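Local coordinates for putative GAF sensor protein (Burkholderia vietnamiensis, PDB 5HL6) that probably reduces the free amino acid L-methionine-(R)-S-oxide to methionine, using a GAF domain, at residues L56-W61 with S144-R149; F66-E71 with C83-L88; S121-V126 with A148-E153. All coordinates share one frame; numbering follows the deposited sequence.

Contact 1. Residues L56-W61 with S144-R149; sequences LDRLNW and SPVAAR. With EDO (1,2-ethanediol), chain C.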
ATOM      1  N   LEU B  56      -4.648  -3.326 -14.220  1.00 30.77           N
ATOM      2  CA  LEU B  56      -5.762  -4.182 -14.614  1.00 35.53           C
ATOM      3  C   LEU B  56      -7.088  -3.515 -14.263  1.00 37.77           C
ATOM      4  O   LEU B  56      -7.216  -2.884 -13.210  1.00 36.57           O
ATOM      5  CB  LEU B  56      -5.661  -5.551 -13.936  1.00 32.95           C
ATOM      6  CG  LEU B  56      -4.294  -6.223 -14.086  1.00 31.83           C
ATOM      7  CD1 LEU B  56      -4.173  -7.387 -13.142  1.00 29.91           C
ATOM      8  CD2 LEU B  56      -4.048  -6.684 -15.509  1.00 38.61           C
ATOM      9  N   ASP B  57      -8.072  -3.648 -15.147  1.00 36.16           N
ATOM     10  CA  ASP B  57      -9.348  -2.985 -14.922  1.00 43.03           C
ATOM     11  C   ASP B  57     -10.263  -3.871 -14.078  1.00 38.17           C
ATOM     12  O   ASP B  57      -9.993  -5.054 -13.856  1.00 40.52           O
ATOM     13  CB  ASP B  57     -10.012  -2.613 -16.252  1.00 51.06           C
ATOM     14  CG  ASP B  57     -10.648  -3.804 -16.956  1.00 60.33           C
ATOM     15  OD1 ASP B  57     -10.181  -4.947 -16.766  1.00 64.71           O
ATOM     16  OD2 ASP B  57     -11.619  -3.590 -17.711  1.00 66.41           O
ATOM     17  N   ARG B  58     -11.338  -3.268 -13.572  1.00 39.90           N
ATOM     18  CA  ARG B  58     -12.385  -3.990 -12.849  1.00 37.03           C
ATOM     19  C   ARG B  58     -11.835  -4.722 -11.622  1.00 36.71           C
ATOM     20  O   ARG B  58     -12.144  -5.890 -11.383  1.00 37.22           O
ATOM     21  CB  ARG B  58     -13.109  -4.964 -13.783  1.00 41.88           C
ATOM     22  CG  ARG B  58     -13.808  -4.303 -14.959  1.00 47.22           C
ATOM     23  CD  ARG B  58     -14.439  -5.346 -15.874  1.00 55.39           C
ATOM     24  NE  ARG B  58     -13.446  -6.248 -16.458  1.00 57.11           N
ATOM     25  CZ  ARG B  58     -13.722  -7.458 -16.940  1.00 58.89           C
ATOM     26  NH1 ARG B  58     -14.963  -7.925 -16.904  1.00 60.60           N
ATOM     27  NH2 ARG B  58     -12.756  -8.209 -17.451  1.00 57.08           N
ATOM     28  N   LEU B  59     -11.005  -4.023 -10.840  1.00 34.74           N
ATOM     29  CA  LEU B  59     -10.469  -4.532  -9.585  1.00 27.44           C
ATOM     30  C   LEU B  59     -10.927  -3.652  -8.427  1.00 34.27           C
ATOM     31  O   LEU B  59     -11.125  -2.445  -8.587  1.00 34.61           O
ATOM     32  CB  LEU B  59      -8.938  -4.579  -9.596  1.00 26.28           C
ATOM     33  CG  LEU B  59      -8.242  -5.449 -10.638  1.00 29.06           C
ATOM     34  CD1 LEU B  59      -6.750  -5.487 -10.355  1.00 26.75           C
ATOM     35  CD2 LEU B  59      -8.833  -6.854 -10.622  1.00 32.05           C
ATOM     36  N   ASN B  60     -11.096  -4.263  -7.251  1.00 30.50           N
ATOM     37  CA  ASN B  60     -11.402  -3.494  -6.054  1.00 25.57           C
ATOM     38  C   ASN B  60     -10.464  -3.784  -4.886  1.00 26.38           C
ATOM     39  O   ASN B  60     -10.570  -3.120  -3.851  1.00 26.18           O
ATOM     40  CB  ASN B  60     -12.863  -3.716  -5.618  1.00 31.71           C
ATOM     41  CG  ASN B  60     -13.123  -5.115  -5.107  1.00 35.71           C
ATOM     42  OD1 ASN B  60     -12.868  -6.097  -5.794  1.00 40.61           O
ATOM     43  ND2 ASN B  60     -13.646  -5.210  -3.894  1.00 45.20           N
ATOM     44  N   TRP B  61      -9.534  -4.727  -5.025  1.00 24.30           N
ATOM     45  CA  TRP B  61      -8.552  -4.984  -3.984  1.00 21.81           C
ATOM     46  C   TRP B  61      -7.391  -5.731  -4.611  1.00 24.21           C
ATOM     47  O   TRP B  61      -7.604  -6.568  -5.490  1.00 24.58           O
ATOM     48  CB  TRP B  61      -9.147  -5.816  -2.841  1.00 27.95           C
ATOM     49  CG  TRP B  61      -8.534  -5.556  -1.482  1.00 29.96           C
ATOM     50  CD1 TRP B  61      -8.948  -4.623  -0.570  1.00 28.39           C
ATOM     51  CD2 TRP B  61      -7.432  -6.252  -0.872  1.00 26.05           C
ATOM     52  NE1 TRP B  61      -8.171  -4.690   0.560  1.00 26.10           N
ATOM     53  CE2 TRP B  61      -7.233  -5.678   0.400  1.00 20.25           C
ATOM     54  CE3 TRP B  61      -6.598  -7.306  -1.278  1.00 24.48           C
ATOM     55  CZ2 TRP B  61      -6.251  -6.133   1.279  1.00 18.52           C
ATOM     56  CZ3 TRP B  61      -5.602  -7.747  -0.407  1.00 20.22           C
ATOM     57  CH2 TRP B  61      -5.434  -7.156   0.852  1.00 23.81           C
ATOM     58  N   SER B 144     -12.346  -8.527  -7.467  1.00 29.58           N
ATOM     59  CA  SER B 144     -13.095  -7.757  -8.443  1.00 30.79           C
ATOM     60  C   SER B 144     -14.539  -7.651  -7.984  1.00 33.01           C
ATOM     61  O   SER B 144     -15.060  -8.589  -7.372  1.00 30.55           O
ATOM     62  CB  SER B 144     -13.049  -8.432  -9.821  1.00 36.14           C
ATOM     63  OG  SER B 144     -13.948  -7.825 -10.739  1.00 34.00           O
ATOM     64  N   PRO B 145     -15.206  -6.522  -8.246  1.00 34.25           N
ATOM     65  CA  PRO B 145     -16.644  -6.431  -7.964  1.00 33.99           C
ATOM     66  C   PRO B 145     -17.513  -7.057  -9.041  1.00 38.90           C
ATOM     67  O   PRO B 145     -18.743  -6.997  -8.931  1.00 47.64           O
ATOM     68  CB  PRO B 145     -16.885  -4.915  -7.873  1.00 37.06           C
ATOM     69  CG  PRO B 145     -15.855  -4.319  -8.786  1.00 33.38           C
ATOM     70  CD  PRO B 145     -14.660  -5.253  -8.768  1.00 32.19           C
ATOM     71  N   VAL B 146     -16.907  -7.659 -10.062  1.00 36.75           N
ATOM     72  CA  VAL B 146     -17.622  -8.273 -11.175  1.00 44.65           C
ATOM     73  C   VAL B 146     -17.513  -9.789 -11.052  1.00 40.22           C
ATOM     74  O   VAL B 146     -16.437 -10.323 -10.754  1.00 34.31           O
ATOM     75  CB  VAL B 146     -17.063  -7.784 -12.527  1.00 42.95           C
ATOM     76  CG1 VAL B 146     -17.716  -8.531 -13.681  1.00 53.11           C
ATOM     77  CG2 VAL B 146     -17.264  -6.283 -12.675  1.00 41.53           C
ATOM     78  N   ALA B 147     -18.626 -10.480 -11.282  1.00 41.77           N
ATOM     79  CA  ALA B 147     -18.629 -11.937 -11.219  1.00 40.19           C
ATOM     80  C   ALA B 147     -17.738 -12.529 -12.308  1.00 45.22           C
ATOM     81  O   ALA B 147     -17.727 -12.057 -13.450  1.00 47.71           O
ATOM     82  CB  ALA B 147     -20.055 -12.467 -11.357  1.00 41.09           C
ATOM     83  N   ALA B 148     -16.971 -13.560 -11.938  1.00 39.46           N
ATOM     84  CA  ALA B 148     -16.124 -14.307 -12.872  1.00 40.76           C
ATOM     85  C   ALA B 148     -15.171 -13.393 -13.646  1.00 45.68           C
ATOM     86  O   ALA B 148     -14.972 -13.546 -14.853  1.00 45.54           O
ATOM     87  CB  ALA B 148     -16.980 -15.137 -13.832  1.00 53.32           C
ATOM     88  N   ARG B 149     -14.569 -12.430 -12.944  1.00 40.67           N
ATOM     89  CA  ARG B 149     -13.586 -11.564 -13.586  1.00 43.38           C
ATOM     90  C   ARG B 149     -12.304 -12.317 -13.938  1.00 42.59           C
ATOM     91  O   ARG B 149     -11.620 -11.949 -14.902  1.00 45.61           O
ATOM     92  CB  ARG B 149     -13.283 -10.372 -12.675  1.00 42.52           C
ATOM     93  CG  ARG B 149     -11.959  -9.641 -12.927  1.00 47.49           C
ATOM     94  CD  ARG B 149     -12.032  -8.724 -14.132  1.00 46.63           C
ATOM     95  NE  ARG B 149     -10.820  -7.918 -14.292  1.00 40.54           N
ATOM     96  CZ  ARG B 149      -9.718  -8.335 -14.906  1.00 42.87           C
ATOM     97  NH1 ARG B 149      -9.661  -9.562 -15.410  1.00 43.48           N
ATOM     98  NH2 ARG B 149      -8.669  -7.526 -15.019  1.00 40.18           N
TER
HETATM   99  C1  EDO C 201      -8.654  -0.772 -10.262  1.00 51.09           C
HETATM  100  O1  EDO C 201      -9.256  -1.529 -11.324  1.00 51.71           O
HETATM  101  C2  EDO C 201      -8.026   0.503 -10.815  1.00 46.31           C
HETATM  102  O2  EDO C 201      -7.110   0.157 -11.864  1.00 52.08           O
HETATM  103  O   HOH W   1     -11.645 -10.975 -17.730  1.00 58.06           O
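Arg-149 leaves its backbone with CG anti to N (chi1 159°) and then bends at chi2 (78°), which carries its guanidinium across to the loop before strand 61-67. There it grips a single acceptor side-on: NE and NH2 each lie 3.0 Å from Asp-57 O, which sits close to the guanidinium plane. The NH2 bond falls on a carbonyl lone pair, whereas NE comes in above the carbonyl plane. Arg-58, with CG anti to its carbonyl carbon and a bend at chi3, crosses Arg-149 obliquely, the guanidinium planes 11° apart. Arg-149 CD covers one face of it, 3.4 Å from Arg-58 NH2. The like charges are therefore close, with Arg-58 NH2 3.7 Å from Arg-149 NE. Asp-57 pairs with both: OD1 is 3.5 Å from Arg-149 NH2 but well out of its plane, a purely electrostatic pair, and OD2 is 3.5 Å from Arg-58 NE. Further along, Ser-144 OG, anti to its own N, donates to Arg-58 O at 2.7 Å and accepts from Val-146 N in an ST turn. This joins the loop after helix 41-55 to the end of strand 136-144 within the GAF domain. Two arginines crowded around one carboxylate would be expected to favour ionised Asp-57, whose charge probably offsets part of their mutual repulsion.

Contact 2. Residues F66-E71 with C83-L88; sequences FFDGTE and CVRIAL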
ATOM      1  N   PHE B  66       1.004 -11.656   4.729  1.00 25.61           N
ATOM      2  CA  PHE B  66       2.271 -12.310   5.021  1.00 25.25           C
ATOM      3  C   PHE B  66       2.108 -13.250   6.207  1.00 28.50           C
ATOM      4  O   PHE B  66       1.510 -12.884   7.226  1.00 23.85           O
ATOM      5  CB  PHE B  66       3.372 -11.273   5.276  1.00 24.38           C
ATOM      6  CG  PHE B  66       3.802 -10.554   4.027  1.00 23.45           C
ATOM      7  CD1 PHE B  66       4.379 -11.260   2.978  1.00 25.70           C
ATOM      8  CD2 PHE B  66       3.618  -9.189   3.889  1.00 24.42           C
ATOM      9  CE1 PHE B  66       4.765 -10.624   1.809  1.00 24.93           C
ATOM     10  CE2 PHE B  66       4.013  -8.536   2.718  1.00 18.20           C
ATOM     11  CZ  PHE B  66       4.589  -9.260   1.683  1.00 21.61           C
ATOM     12  N   PHE B  67       2.632 -14.462   6.058  1.00 24.40           N
ATOM     13  CA  PHE B  67       2.625 -15.454   7.121  1.00 18.74           C
ATOM     14  C   PHE B  67       3.601 -15.047   8.218  1.00 32.21           C
ATOM     15  O   PHE B  67       4.789 -14.827   7.949  1.00 29.89           O
ATOM     16  CB  PHE B  67       2.996 -16.813   6.539  1.00 22.25           C
ATOM     17  CG  PHE B  67       2.806 -17.950   7.484  1.00 27.48           C
ATOM     18  CD1 PHE B  67       1.552 -18.220   8.021  1.00 22.32           C
ATOM     19  CD2 PHE B  67       3.866 -18.774   7.816  1.00 31.82           C
ATOM     20  CE1 PHE B  67       1.368 -19.290   8.893  1.00 27.58           C
ATOM     21  CE2 PHE B  67       3.688 -19.846   8.681  1.00 36.62           C
ATOM     22  CZ  PHE B  67       2.437 -20.099   9.224  1.00 32.10           C
ATOM     23  N   ASP B  68       3.111 -14.941   9.457  1.00 26.28           N
ATOM     24  CA  ASP B  68       3.959 -14.538  10.572  1.00 26.05           C
ATOM     25  C   ASP B  68       4.484 -15.731  11.364  1.00 29.57           C
ATOM     26  O   ASP B  68       4.950 -15.567  12.493  1.00 34.43           O
ATOM     27  CB  ASP B  68       3.217 -13.558  11.486  1.00 24.77           C
ATOM     28  CG  ASP B  68       2.148 -14.221  12.355  1.00 36.63           C
ATOM     29  OD1 ASP B  68       1.811 -15.409  12.146  1.00 33.88           O
ATOM     30  OD2 ASP B  68       1.634 -13.528  13.259  1.00 35.27           O
ATOM     31  N   GLY B  69       4.441 -16.921  10.783  1.00 26.69           N
ATOM     32  CA  GLY B  69       4.803 -18.126  11.482  1.00 31.13           C
ATOM     33  C   GLY B  69       3.637 -18.848  12.113  1.00 33.44           C
ATOM     34  O   GLY B  69       3.747 -20.042  12.407  1.00 34.36           O
ATOM     35  N   THR B  70       2.521 -18.155  12.325  1.00 31.47           N
ATOM     36  CA  THR B  70       1.315 -18.759  12.877  1.00 33.46           C
ATOM     37  C   THR B  70       0.111 -18.559  11.974  1.00 35.49           C
ATOM     38  O   THR B  70      -0.637 -19.512  11.720  1.00 34.32           O
ATOM     39  CB  THR B  70       1.035 -18.171  14.270  1.00 37.29           C
ATOM     40  OG1 THR B  70       2.105 -18.521  15.156  1.00 36.63           O
ATOM     41  CG2 THR B  70      -0.284 -18.690  14.824  1.00 39.90           C
ATOM     42  N   GLU B  71      -0.097 -17.339  11.477  1.00 31.34           N
ATOM     43  CA  GLU B  71      -1.245 -17.036  10.639  1.00 28.79           C
ATOM     44  C   GLU B  71      -0.859 -15.944   9.657  1.00 20.16           C
ATOM     45  O   GLU B  71       0.252 -15.407   9.700  1.00 25.82           O
ATOM     46  CB  GLU B  71      -2.453 -16.624  11.492  1.00 29.81           C
ATOM     47  CG  GLU B  71      -2.219 -15.380  12.337  1.00 29.60           C
ATOM     48  CD  GLU B  71      -3.412 -15.054  13.224  1.00 38.53           C
ATOM     49  OE1 GLU B  71      -4.481 -15.683  13.056  1.00 34.66           O
ATOM     50  OE2 GLU B  71      -3.270 -14.169  14.092  1.00 36.89           O
ATOM     51  N   CYS B  83      -9.547  -7.870   5.721  1.00 34.68           N
ATOM     52  CA  CYS B  83      -9.106  -8.625   6.884  1.00 40.67           C
ATOM     53  C   CYS B  83      -7.738  -8.137   7.343  1.00 29.82           C
ATOM     54  O   CYS B  83      -6.922  -7.681   6.545  1.00 29.55           O
ATOM     55  CB  CYS B  83      -9.026 -10.115   6.567  1.00 42.90           C
ATOM     56  SG  CYS B  83     -10.616 -10.906   6.289  1.00 48.06           S
ATOM     57  N   VAL B  84      -7.492  -8.243   8.643  1.00 30.71           N
ATOM     58  CA  VAL B  84      -6.183  -7.940   9.216  1.00 29.47           C
ATOM     59  C   VAL B  84      -5.406  -9.216   9.508  1.00 26.94           C
ATOM     60  O   VAL B  84      -4.254  -9.359   9.096  1.00 28.63           O
ATOM     61  CB  VAL B  84      -6.339  -7.071  10.483  1.00 40.15           C
ATOM     62  CG1 VAL B  84      -4.981  -6.611  10.982  1.00 38.50           C
ATOM     63  CG2 VAL B  84      -7.239  -5.874  10.194  1.00 42.59           C
ATOM     64  N   ARG B  85      -6.032 -10.164  10.200  1.00 26.64           N
ATOM     65  CA  ARG B  85      -5.438 -11.465  10.475  1.00 26.25           C
ATOM     66  C   ARG B  85      -6.346 -12.572   9.962  1.00 31.66           C
ATOM     67  O   ARG B  85      -7.570 -12.518  10.138  1.00 24.76           O
ATOM     68  CB  ARG B  85      -5.174 -11.649  11.971  1.00 28.70           C
ATOM     69  CG  ARG B  85      -3.988 -10.830  12.426  1.00 29.19           C
ATOM     70  CD  ARG B  85      -3.708 -10.886  13.914  1.00 34.54           C
ATOM     71  NE  ARG B  85      -2.493 -10.116  14.141  1.00 37.13           N
ATOM     72  CZ  ARG B  85      -1.272 -10.641  14.106  1.00 34.82           C
ATOM     73  NH1 ARG B  85      -1.131 -11.947  13.915  1.00 31.34           N
ATOM     74  NH2 ARG B  85      -0.200  -9.867  14.277  1.00 30.04           N
ATOM     75  N   ILE B  86      -5.741 -13.579   9.334  1.00 28.54           N
ATOM     76  CA  ILE B  86      -6.475 -14.718   8.785  1.00 29.61           C
ATOM     77  C   ILE B  86      -5.773 -16.002   9.215  1.00 29.55           C
ATOM     78  O   ILE B  86      -4.585 -16.193   8.927  1.00 29.28           O
ATOM     79  CB  ILE B  86      -6.585 -14.649   7.253  1.00 26.00           C
ATOM     80  CG1 ILE B  86      -7.306 -13.373   6.824  1.00 28.23           C
ATOM     81  CG2 ILE B  86      -7.334 -15.855   6.709  1.00 25.19           C
ATOM     82  CD1 ILE B  86      -7.260 -13.132   5.342  1.00 25.22           C
ATOM     83  N   ALA B  87      -6.511 -16.884   9.893  1.00 31.77           N
ATOM     84  CA  ALA B  87      -5.968 -18.169  10.300  1.00 36.43           C
ATOM     85  C   ALA B  87      -5.799 -19.080   9.090  1.00 28.86           C
ATOM     86  O   ALA B  87      -6.545 -18.992   8.111  1.00 29.76           O
ATOM     87  CB  ALA B  87      -6.880 -18.840  11.328  1.00 36.01           C
ATOM     88  N   LEU B  88      -4.798 -19.956   9.164  1.00 32.28           N
ATOM     89  CA  LEU B  88      -4.650 -21.006   8.164  1.00 28.45           C
ATOM     90  C   LEU B  88      -5.959 -21.771   8.015  1.00 34.33           C
ATOM     91  O   LEU B  88      -6.599 -22.129   9.008  1.00 32.86           O
ATOM     92  CB  LEU B  88      -3.518 -21.955   8.561  1.00 25.78           C
ATOM     93  CG  LEU B  88      -2.082 -21.430   8.361  1.00 39.38           C
ATOM     94  CD1 LEU B  88      -1.057 -22.460   8.791  1.00 36.58           C
ATOM     95  CD2 LEU B  88      -1.822 -20.983   6.918  1.00 34.89           C
TER
HETATM   96  O   HOH W   2       2.257 -11.093  14.167  1.00 30.47           O
HETATM   97  O   HOH W   3      -3.373 -20.263  11.494  1.00 28.77           O
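Phe-67 ends strand 61-67 and Asp-68 N bonds to Glu-71 O at 2.9 Å, closing the turn of the beta hairpin that leads into strand 72-77, while Glu-71 CA and Ala-87 CA, 4.9 Å apart, mark the nearest backbone approach to segment 83-88. Inside this turn Asp-68 forms an Asx turn. Its CG stands in the crowded position between N and the carbonyl carbon, and OD1 accepts from both Thr-70 N and Glu-71 N. The second bond is almost straight (175°) and uses the syn lone pair; the first arrives from above the carboxylate plane.

The other oxygen, OD2, faces Arg-85. That side chain runs extended from CG to NE, so its NH1 reaches two carboxylates, both near the guanidinium plane: Glu-71 OE2 at 3.1 Å, through the anti lone pair, and Asp-68 OD2 at 3.3 Å, met from above the carboxylate plane. The two bonds are fairly straight, 159° and 163°. Arg-85 NE is directed elsewhere, forming a salt bridge with Glu-38 of the second subunit, so this guanidinium links the hairpin turn to the dimer partner. The arginine's charge would be expected to favour the ionised form of the carboxylates around it. Just before strand 85-86, Cys-83 forms a disulfide with Cys-117, tying the start of the segment to another loop. Elsewhere in the contact, Leu-88 CD1 packs 4.0 Å from Phe-67 CE1, the side chains crossing at about a right angle. A water bridges the two backbones, donating to Thr-70 O and accepting from Leu-88 N, 2.7 Å from that nitrogen.

Contact 3. Residues S121-V126 with A148-E153; sequences SESEIV and ARFDDE
Ser-123 OG is held by two hydrogen bonds, accepting from Arg-149 N at 3.1 Å (N-H...O angle 156°) and bonding to Val-146 O. With OG in the crowded position between its own N and carbonyl carbon, the hydroxyl meets the backbone of the loop after strand 136-144, and Arg-149 CB sits only 3.2 Å from OG. The CB of Ser-123 adds a contact to Ala-148 N at 3.6 Å.

Next to these bonds stands the ring of Phe-150, whose CG is anti to its carbonyl carbon. Ile-125 CG2, itself in the crowded position of its side chain, lies 4.0 Å from the ring centroid and 4° off the normal, a CH-pi contact almost exactly over the centre. The opposite face is covered by Arg-149 CG, so the ring is sandwiched between an isoleucine methyl and an arginine methylene. The edge of the ring is turned to the strand backbone: CE2 is 3.7 Å from Ser-123 O, and CD2 is 3.7 Å from Glu-124 N. Leu-59 also packs on this ring.

In the GAF fold the contact joins strand 123-130 to the loop that leads from strand 136-144 into the long C-terminal helix 152-176. Glu-122 and Ser-123 both face Ser-144, a classic beta bulge at the start of the strand. Where the helix begins, Asp-151 is the N-cap: OD1 accepts from Glu-153 N at 2.8 Å, a weak bond with an angle of 123°, and also from Asp-154 N. The other carboxylate oxygen, OD2, forms a salt bridge with Lys-20, just at the start of helix 20-35.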
ATOM      1  N   SER B 121     -16.523  -7.641  -2.994  1.00 47.31           N
ATOM      2  CA  SER B 121     -15.851  -8.574  -3.888  1.00 44.12           C
ATOM      3  C   SER B 121     -16.828  -9.635  -4.382  1.00 46.08           C
ATOM      4  O   SER B 121     -17.575 -10.227  -3.594  1.00 47.04           O
ATOM      5  CB  SER B 121     -14.657  -9.226  -3.186  1.00 35.86           C
ATOM      6  N   GLU B 122     -16.827  -9.860  -5.693  1.00 42.01           N
ATOM      7  CA  GLU B 122     -17.640 -10.893  -6.319  1.00 46.75           C
ATOM      8  C   GLU B 122     -16.809 -12.036  -6.881  1.00 42.37           C
ATOM      9  O   GLU B 122     -17.281 -13.174  -6.901  1.00 44.17           O
ATOM     10  CB  GLU B 122     -18.497 -10.284  -7.440  1.00 49.59           C
ATOM     11  CG  GLU B 122     -19.741 -11.081  -7.789  1.00 68.25           C
ATOM     12  CD  GLU B 122     -20.899 -10.816  -6.840  1.00 78.56           C
ATOM     13  OE1 GLU B 122     -20.985  -9.694  -6.293  1.00 79.26           O
ATOM     14  OE2 GLU B 122     -21.727 -11.733  -6.644  1.00 85.36           O
ATOM     15  N   SER B 123     -15.584 -11.761  -7.322  1.00 34.63           N
ATOM     16  CA  SER B 123     -14.655 -12.785  -7.770  1.00 33.69           C
ATOM     17  C   SER B 123     -13.263 -12.445  -7.247  1.00 28.68           C
ATOM     18  O   SER B 123     -12.951 -11.294  -6.931  1.00 29.65           O
ATOM     19  CB  SER B 123     -14.649 -12.934  -9.302  1.00 37.19           C
ATOM     20  OG  SER B 123     -14.446 -11.694  -9.944  1.00 40.17           O
ATOM     21  N   GLU B 124     -12.432 -13.472  -7.147  1.00 25.84           N
ATOM     22  CA  GLU B 124     -11.208 -13.351  -6.374  1.00 28.61           C
ATOM     23  C   GLU B 124     -10.223 -14.401  -6.857  1.00 27.91           C
ATOM     24  O   GLU B 124     -10.617 -15.492  -7.281  1.00 31.26           O
ATOM     25  CB  GLU B 124     -11.510 -13.516  -4.877  1.00 32.50           C
ATOM     26  CG  GLU B 124     -10.295 -13.547  -3.958  1.00 29.78           C
ATOM     27  CD  GLU B 124     -10.682 -13.584  -2.489  1.00 35.28           C
ATOM     28  OE1 GLU B 124      -9.839 -13.240  -1.632  1.00 35.04           O
ATOM     29  OE2 GLU B 124     -11.831 -13.969  -2.191  1.00 39.67           O
ATOM     30  N   ILE B 125      -8.944 -14.053  -6.801  1.00 26.46           N
ATOM     31  CA  ILE B 125      -7.861 -14.994  -7.049  1.00 26.76           C
ATOM     32  C   ILE B 125      -6.835 -14.809  -5.938  1.00 30.02           C
ATOM     33  O   ILE B 125      -6.487 -13.668  -5.589  1.00 24.98           O
ATOM     34  CB  ILE B 125      -7.234 -14.792  -8.444  1.00 31.21           C
ATOM     35  CG1 ILE B 125      -6.085 -15.766  -8.661  1.00 38.76           C
ATOM     36  CG2 ILE B 125      -6.722 -13.353  -8.622  1.00 32.25           C
ATOM     37  CD1 ILE B 125      -5.563 -15.753 -10.066  1.00 44.86           C
ATOM     38  N   VAL B 126      -6.393 -15.921  -5.347  1.00 25.69           N
ATOM     39  CA  VAL B 126      -5.382 -15.907  -4.292  1.00 23.40           C
ATOM     40  C   VAL B 126      -4.250 -16.845  -4.681  1.00 23.77           C
ATOM     41  O   VAL B 126      -4.484 -18.040  -4.894  1.00 26.51           O
ATOM     42  CB  VAL B 126      -5.949 -16.315  -2.922  1.00 25.88           C
ATOM     43  CG1 VAL B 126      -4.847 -16.180  -1.889  1.00 19.62           C
ATOM     44  CG2 VAL B 126      -7.142 -15.446  -2.550  1.00 24.99           C
ATOM     45  N   ALA B 148     -16.971 -13.560 -11.938  1.00 39.46           N
ATOM     46  CA  ALA B 148     -16.124 -14.307 -12.872  1.00 40.76           C
ATOM     47  C   ALA B 148     -15.171 -13.393 -13.646  1.00 45.68           C
ATOM     48  O   ALA B 148     -14.972 -13.546 -14.853  1.00 45.54           O
ATOM     49  CB  ALA B 148     -16.980 -15.137 -13.832  1.00 53.32           C
ATOM     50  N   ARG B 149     -14.569 -12.430 -12.944  1.00 40.67           N
ATOM     51  CA  ARG B 149     -13.586 -11.564 -13.586  1.00 43.38           C
ATOM     52  C   ARG B 149     -12.304 -12.317 -13.938  1.00 42.59           C
ATOM     53  O   ARG B 149     -11.620 -11.949 -14.902  1.00 45.61           O
ATOM     54  CB  ARG B 149     -13.283 -10.372 -12.675  1.00 42.52           C
ATOM     55  CG  ARG B 149     -11.959  -9.641 -12.927  1.00 47.49           C
ATOM     56  CD  ARG B 149     -12.032  -8.724 -14.132  1.00 46.63           C
ATOM     57  NE  ARG B 149     -10.820  -7.918 -14.292  1.00 40.54           N
ATOM     58  CZ  ARG B 149      -9.718  -8.335 -14.906  1.00 42.87           C
ATOM     59  NH1 ARG B 149      -9.661  -9.562 -15.410  1.00 43.48           N
ATOM     60  NH2 ARG B 149      -8.669  -7.526 -15.019  1.00 40.18           N
ATOM     61  N   PHE B 150     -11.973 -13.375 -13.197  1.00 39.79           N
ATOM     62  CA  PHE B 150     -10.713 -14.091 -13.359  1.00 36.57           C
ATOM     63  C   PHE B 150     -10.957 -15.482 -13.935  1.00 41.24           C
ATOM     64  O   PHE B 150     -11.738 -16.265 -13.380  1.00 41.14           O
ATOM     65  CB  PHE B 150      -9.968 -14.195 -12.024  1.00 34.33           C
ATOM     66  CG  PHE B 150      -9.801 -12.875 -11.321  1.00 36.65           C
ATOM     67  CD1 PHE B 150      -8.911 -11.929 -11.803  1.00 33.59           C
ATOM     68  CD2 PHE B 150     -10.536 -12.579 -10.181  1.00 30.07           C
ATOM     69  CE1 PHE B 150      -8.759 -10.710 -11.161  1.00 36.55           C
ATOM     70  CE2 PHE B 150     -10.393 -11.360  -9.538  1.00 30.56           C
ATOM     71  CZ  PHE B 150      -9.503 -10.428 -10.027  1.00 35.50           C
ATOM     72  N   ASP B 151     -10.281 -15.787 -15.042  1.00 36.22           N
ATOM     73  CA  ASP B 151     -10.305 -17.101 -15.660  1.00 37.05           C
ATOM     74  C   ASP B 151      -8.919 -17.730 -15.558  1.00 43.25           C
ATOM     75  O   ASP B 151      -8.019 -17.203 -14.891  1.00 38.75           O
ATOM     76  CB  ASP B 151     -10.791 -17.005 -17.112  1.00 46.49           C
ATOM     77  CG  ASP B 151      -9.946 -16.062 -17.965  1.00 51.39           C
ATOM     78  OD1 ASP B 151      -8.714 -15.981 -17.761  1.00 48.46           O
ATOM     79  OD2 ASP B 151     -10.520 -15.405 -18.859  1.00 52.45           O
ATOM     80  N   ASP B 152      -8.735 -18.860 -16.244  1.00 45.87           N
ATOM     81  CA  ASP B 152      -7.463 -19.563 -16.130  1.00 45.46           C
ATOM     82  C   ASP B 152      -6.301 -18.770 -16.718  1.00 41.99           C
ATOM     83  O   ASP B 152      -5.151 -18.996 -16.321  1.00 39.61           O
ATOM     84  CB  ASP B 152      -7.547 -20.933 -16.796  1.00 50.78           C
ATOM     85  CG  ASP B 152      -6.462 -21.865 -16.312  1.00 58.34           C
ATOM     86  OD1 ASP B 152      -6.326 -22.014 -15.076  1.00 55.59           O
ATOM     87  OD2 ASP B 152      -5.726 -22.418 -17.158  1.00 64.32           O
ATOM     88  N   GLU B 153      -6.571 -17.854 -17.653  1.00 43.80           N
ATOM     89  CA  GLU B 153      -5.516 -16.973 -18.146  1.00 42.52           C
ATOM     90  C   GLU B 153      -5.089 -15.984 -17.074  1.00 40.00           C
ATOM     91  O   GLU B 153      -3.897 -15.683 -16.940  1.00 36.69           O
ATOM     92  CB  GLU B 153      -5.984 -16.230 -19.397  1.00 47.02           C
ATOM     93  CG  GLU B 153      -5.995 -17.057 -20.665  1.00 55.30           C
ATOM     94  CD  GLU B 153      -6.361 -16.230 -21.881  1.00 68.51           C
ATOM     95  OE1 GLU B 153      -7.519 -15.765 -21.959  1.00 73.09           O
ATOM     96  OE2 GLU B 153      -5.483 -16.025 -22.748  1.00 73.92           O
TER

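From the N terminus, residues 56-61 follow helix 41-55 and meet 144-149 across 83 residues, so contact 1 closes the longest loop. Contact 2 is nested inside it, joining 66-71 to 83-88 at the hairpin turn and the outer strand 85-86. Contact 3 opens later, after contact 2 has closed, and its second segment, 148-153, overlaps 144-149, sharing Ala-148 and Arg-149, so contacts 1 and 3 end on the same stretch of chain. Contacts 1 and 3 touch, their centres about 7 Å apart, and together join strands 123-130 and 136-144, the loop after helix 41-55 and the start of helix 152-176. Contact 2 lies about 24 Å from contact 1, centre to centre.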